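Local atomic coordinates of subtilase cytotoxin subunit A (Escherichia coli, PDB entry 2IY9), a protein that cleaves the endoplasmic reticulum chaperone BiP of the host cell as the serine protease subunit of an AB5 toxin, triggering a stress response and eventual cell death. Residues A[185-188]-A[189-192]; A[258-261]-A[262-266]. All blocks are in the same frame, centred on the assembly; numbering follows the deposited sequence.

How the contacts relate
Both contacts are tight local folds of the chain within the subtilase fold, and they come one after the other in sequence. Contact 1 lies in the loop that leaves strand 176-180 of the seven-stranded parallel sheet and runs toward helix 207-211. Contact 2 follows later, where strands 256-259 and 265-268 form a separate two-stranded antiparallel hairpin just before helix 271-288. The centres of contact 1 and contact 2 are about 32 Å apart, and the nearest atoms of contact 1 and contact 2 about 17 Å apart. Contact 1 thus belongs to a remote surface loop, whereas contact 2 packs against helix 84-98 and brings Phe258 near His89 and Ser272, the probable catalytic residues.

Contact 1. Residues A[185-188]-A[189-192]; sequences GADI and RKLS
A chi1 of -178° sets the Asp187 carboxylate opposite its own backbone N and toward the chain that follows, while Arg189, bent at chi3 (-63°), curls its guanidinium back to meet it. The grip is side-on: Arg189 NE reaches Asp187 OD1 at 2.9 Å through the syn lone pair and close to the guanidinium plane, and Arg189 NH2 meets Asp187 OD2 at 2.9 Å from above the carboxylate plane. The two planes are 48° apart. On its anti side, Asp187 OD1 also takes the backbone N of Arg189 at 2.9 Å, an Asx turn. The main chain completes an Asx motif with Lys190 N bonded to Asp187 O at 2.9 Å; a weak bond from Leu191 N goes to the same oxygen. Lys190 folds back alongside, its CE 3.2 Å from Asp187 CB, and a water links Lys190 NZ to the backbone N of Asp187. On the apolar side, Leu191 CD2 rests 3.8 Å from Ala186 CB. Beyond the turn, Arg189 NH1 forms a salt bridge with Asp313, and backbone bonds tie Ala186 and Ile188 to Phe242. Asp187 thus accepts three N-H bonds from Arg189 through its carboxylate, an arrangement that fixes the rotation of this group and probably favours its ionised form in the surface loop.

Contact 2. Residues A[258-261]-A[262-266]; sequences FLRP and DAKTG
One face of the Phe258 ring is covered by Gly266, whose O lies 3.6 Å above the ring plane over its centre and whose CA makes a CH-pi contact at 4.1 Å from the ring centroid; at the edge of the Arg260 guanidinium, in its plane, sits Asp262 OD2. These groups belong to a 3:5 beta hairpin of strands 256-259 and 265-268, closed by a type I turn from Arg260 to Ala263 with a G1-type beta bulge at Ala263, which has positive phi, and Lys264. Phe258 and Gly266 form an antiparallel hydrogen-bonded pair, with Phe258 N to Gly266 O at 2.9 Å and Gly266 N to Phe258 O at 3.0 Å. Leu259 and Thr265 make the next, non-hydrogen-bonded pair. With chi1 at 56°, Phe258 carries its ring over the partner strand, where the absence of a side chain on Gly266 allows this close approach. Nearer the turn, Arg260 N bonds to Lys264 O at 2.9 Å, and Ala263 N to Arg260 O. The Arg260 side chain, bent at chi3, runs beside that of Lys264 and points the same way. Phe258 and Pro261 pack on helix 84-98. The Phe258 side chain lies about 8 Å from those of His89 and Ser272, assigned to the charge relay system as in other subtilases, which suggests that this part of the hairpin lies near the catalytic cleft. The main polar partner of Arg260 is Glu84, salt-bridged to NH2; secondarily, Arg260 NH2 donates to Asp262 OD2 at 3.3 Å, from above a carboxylate plane turned 49° from the guanidinium.

Contact 1. Residues A[185-188]-A[189-192]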
loop_
_atom_site.group_PDB
_atom_site.type_symbol
_atom_site.label_atom_id
_atom_site.label_comp_id
_atom_site.label_asym_id
_atom_site.label_seq_id
_atom_site.Cartn_x
_atom_site.Cartn_y
_atom_site.Cartn_z
ATOM N N GLY A 185 -0.651 -3.265 -17.576
ATOM C CA GLY A 185 -1.862 -3.972 -17.978
ATOM C C GLY A 185 -1.711 -5.456 -18.269
ATOM O O GLY A 185 -2.644 -6.080 -18.784
ATOM N N ALA A 186 -0.561 -6.037 -17.942
ATOM C CA ALA A 186 -0.347 -7.466 -18.204
ATOM C C ALA A 186 -1.194 -8.356 -17.292
ATOM O O ALA A 186 -1.478 -7.993 -16.146
ATOM C CB ALA A 186 1.138 -7.829 -18.082
ATOM N N ASP A 187 -1.589 -9.519 -17.814
ATOM C CA ASP A 187 -2.222 -10.582 -17.026
ATOM C C ASP A 187 -1.124 -11.339 -16.276
ATOM O O ASP A 187 -0.309 -12.041 -16.889
ATOM C CB ASP A 187 -2.993 -11.524 -17.961
ATOM C CG ASP A 187 -3.725 -12.649 -17.229
ATOM O OD1 ASP A 187 -3.368 -12.996 -16.077
ATOM O OD2 ASP A 187 -4.660 -13.216 -17.840
ATOM N N ILE A 188 -1.109 -11.180 -14.948
ATOM C CA ILE A 188 -0.084 -11.778 -14.075
ATOM C C ILE A 188 -0.003 -13.313 -14.204
ATOM O O ILE A 188 1.058 -13.906 -14.003
ATOM C CB ILE A 188 -0.301 -11.383 -12.588
ATOM C CG1 ILE A 188 -0.330 -9.853 -12.441
ATOM C CG2 ILE A 188 0.818 -11.971 -11.693
ATOM C CD1 ILE A 188 -1.079 -9.365 -11.211
ATOM N N ARG A 189 -1.130 -13.939 -14.540
ATOM C CA ARG A 189 -1.169 -15.385 -14.747
ATOM C C ARG A 189 -0.305 -15.844 -15.933
ATOM O O ARG A 189 0.174 -16.969 -15.941
ATOM C CB ARG A 189 -2.610 -15.874 -14.906
ATOM C CG ARG A 189 -3.472 -15.657 -13.654
ATOM C CD ARG A 189 -4.957 -15.722 -13.951
ATOM N NE ARG A 189 -5.377 -14.667 -14.871
ATOM C CZ ARG A 189 -6.638 -14.278 -15.066
ATOM N NH1 ARG A 189 -7.631 -14.848 -14.395
ATOM N NH2 ARG A 189 -6.900 -13.301 -15.931
ATOM N N LYS A 190 -0.090 -14.964 -16.906
ATOM C CA LYS A 190 0.657 -15.291 -18.129
ATOM C C LYS A 190 2.095 -14.768 -18.161
ATOM O O LYS A 190 2.880 -15.150 -19.032
ATOM C CB LYS A 190 -0.067 -14.742 -19.345
ATOM C CG LYS A 190 -1.499 -15.244 -19.517
ATOM C CD LYS A 190 -2.110 -14.594 -20.751
ATOM C CE LYS A 190 -2.163 -13.073 -20.617
ATOM N NZ LYS A 190 -2.160 -12.297 -21.902
ATOM N N LEU A 191 2.427 -13.868 -17.238
ATOM C CA LEU A 191 3.780 -13.367 -17.120
ATOM C C LEU A 191 4.700 -14.491 -16.678
ATOM O O LEU A 191 4.264 -15.425 -15.999
ATOM C CB LEU A 191 3.834 -12.243 -16.081
ATOM C CG LEU A 191 3.268 -10.872 -16.452
ATOM C CD1 LEU A 191 3.455 -9.934 -15.270
ATOM C CD2 LEU A 191 3.957 -10.306 -17.689
ATOM N N SER A 192 5.970 -14.400 -17.057
ATOM C CA SER A 192 6.975 -15.315 -16.530
ATOM C C SER A 192 7.416 -14.836 -15.145
ATOM O O SER A 192 7.159 -13.693 -14.765
ATOM C CB SER A 192 8.173 -15.410 -17.479
ATOM O OG SER A 192 8.917 -14.207 -17.479
HETATM O O HOH W 1 -1.295 -10.070 -20.571
#

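Contact 2. Residues A[258-261]-A[262-266]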
loop_
_atom_site.group_PDB
_atom_site.type_symbol
_atom_site.label_atom_id
_atom_site.label_comp_id
_atom_site.label_asym_id
_atom_site.label_seq_id
_atom_site.Cartn_x
_atom_site.Cartn_y
_atom_site.Cartn_z
ATOM N N PHE A 258 -1.160 14.040 -6.222
ATOM C CA PHE A 258 -0.173 13.739 -5.176
ATOM C C PHE A 258 0.847 14.867 -4.980
ATOM O O PHE A 258 0.959 15.772 -5.811
ATOM C CB PHE A 258 0.553 12.427 -5.488
ATOM C CG PHE A 258 1.223 12.414 -6.835
ATOM C CD1 PHE A 258 2.422 13.096 -7.043
ATOM C CD2 PHE A 258 0.643 11.734 -7.902
ATOM C CE1 PHE A 258 3.041 13.098 -8.295
ATOM C CE2 PHE A 258 1.257 11.719 -9.151
ATOM C CZ PHE A 258 2.458 12.404 -9.349
ATOM N N LEU A 259 1.592 14.791 -3.880
ATOM C CA LEU A 259 2.591 15.789 -3.523
ATOM C C LEU A 259 3.975 15.458 -4.096
ATOM O O LEU A 259 4.393 14.289 -4.095
ATOM C CB LEU A 259 2.688 15.884 -1.994
ATOM C CG LEU A 259 3.565 16.972 -1.366
ATOM C CD1 LEU A 259 2.997 18.348 -1.698
ATOM C CD2 LEU A 259 3.673 16.771 0.146
ATOM N N ARG A 260 4.674 16.491 -4.571
ATOM C CA ARG A 260 6.069 16.387 -5.036
ATOM C C ARG A 260 7.029 17.044 -4.021
ATOM O O ARG A 260 6.604 17.922 -3.271
ATOM C CB ARG A 260 6.225 17.080 -6.391
ATOM C CG ARG A 260 5.348 16.536 -7.530
ATOM C CD ARG A 260 5.235 17.572 -8.646
ATOM N NE ARG A 260 6.550 18.108 -8.983
ATOM C CZ ARG A 260 7.380 17.563 -9.869
ATOM N NH1 ARG A 260 7.031 16.465 -10.533
ATOM N NH2 ARG A 260 8.564 18.120 -10.089
ATOM N N PRO A 261 8.318 16.626 -3.996
ATOM C CA PRO A 261 9.302 17.214 -3.071
ATOM C C PRO A 261 9.500 18.730 -3.191
ATOM O O PRO A 261 9.946 19.354 -2.231
ATOM C CB PRO A 261 10.597 16.480 -3.423
ATOM C CG PRO A 261 10.139 15.176 -3.981
ATOM C CD PRO A 261 8.920 15.530 -4.778
ATOM N N ASP A 262 9.159 19.307 -4.345
ATOM C CA ASP A 262 9.249 20.754 -4.539
ATOM C C ASP A 262 7.951 21.470 -4.148
ATOM O O ASP A 262 7.765 22.654 -4.455
ATOM C CB ASP A 262 9.672 21.096 -5.983
ATOM C CG ASP A 262 8.662 20.633 -7.031
ATOM O OD1 ASP A 262 7.601 20.083 -6.660
ATOM O OD2 ASP A 262 8.928 20.818 -8.244
ATOM N N ALA A 263 7.060 20.737 -3.480
ATOM C CA ALA A 263 5.823 21.269 -2.897
ATOM C C ALA A 263 4.650 21.464 -3.857
ATOM O O ALA A 263 3.532 21.729 -3.424
ATOM C CB ALA A 263 6.090 22.556 -2.107
ATOM N N LYS A 264 4.887 21.331 -5.152
ATOM C CA LYS A 264 3.771 21.366 -6.086
ATOM C C LYS A 264 3.163 19.972 -6.195
ATOM O O LYS A 264 3.690 19.003 -5.624
ATOM C CB LYS A 264 4.167 21.937 -7.449
ATOM C CG LYS A 264 5.456 21.372 -8.035
ATOM C CD LYS A 264 5.890 22.110 -9.295
ATOM C CE LYS A 264 4.918 21.853 -10.452
ATOM N NZ LYS A 264 5.365 22.480 -11.729
ATOM N N THR A 265 2.037 19.887 -6.895
ATOM C CA THR A 265 1.344 18.619 -7.057
ATOM C C THR A 265 1.530 18.062 -8.467
ATOM O O THR A 265 1.823 18.809 -9.412
ATOM C CB THR A 265 -0.158 18.752 -6.737
ATOM O OG1 THR A 265 -0.747 19.727 -7.604
ATOM C CG2 THR A 265 -0.367 19.185 -5.287
ATOM N N GLY A 266 1.379 16.744 -8.582
ATOM C CA GLY A 266 1.325 16.043 -9.860
ATOM C C GLY A 266 0.081 15.168 -9.881
ATOM O O GLY A 266 -0.607 15.032 -8.867
#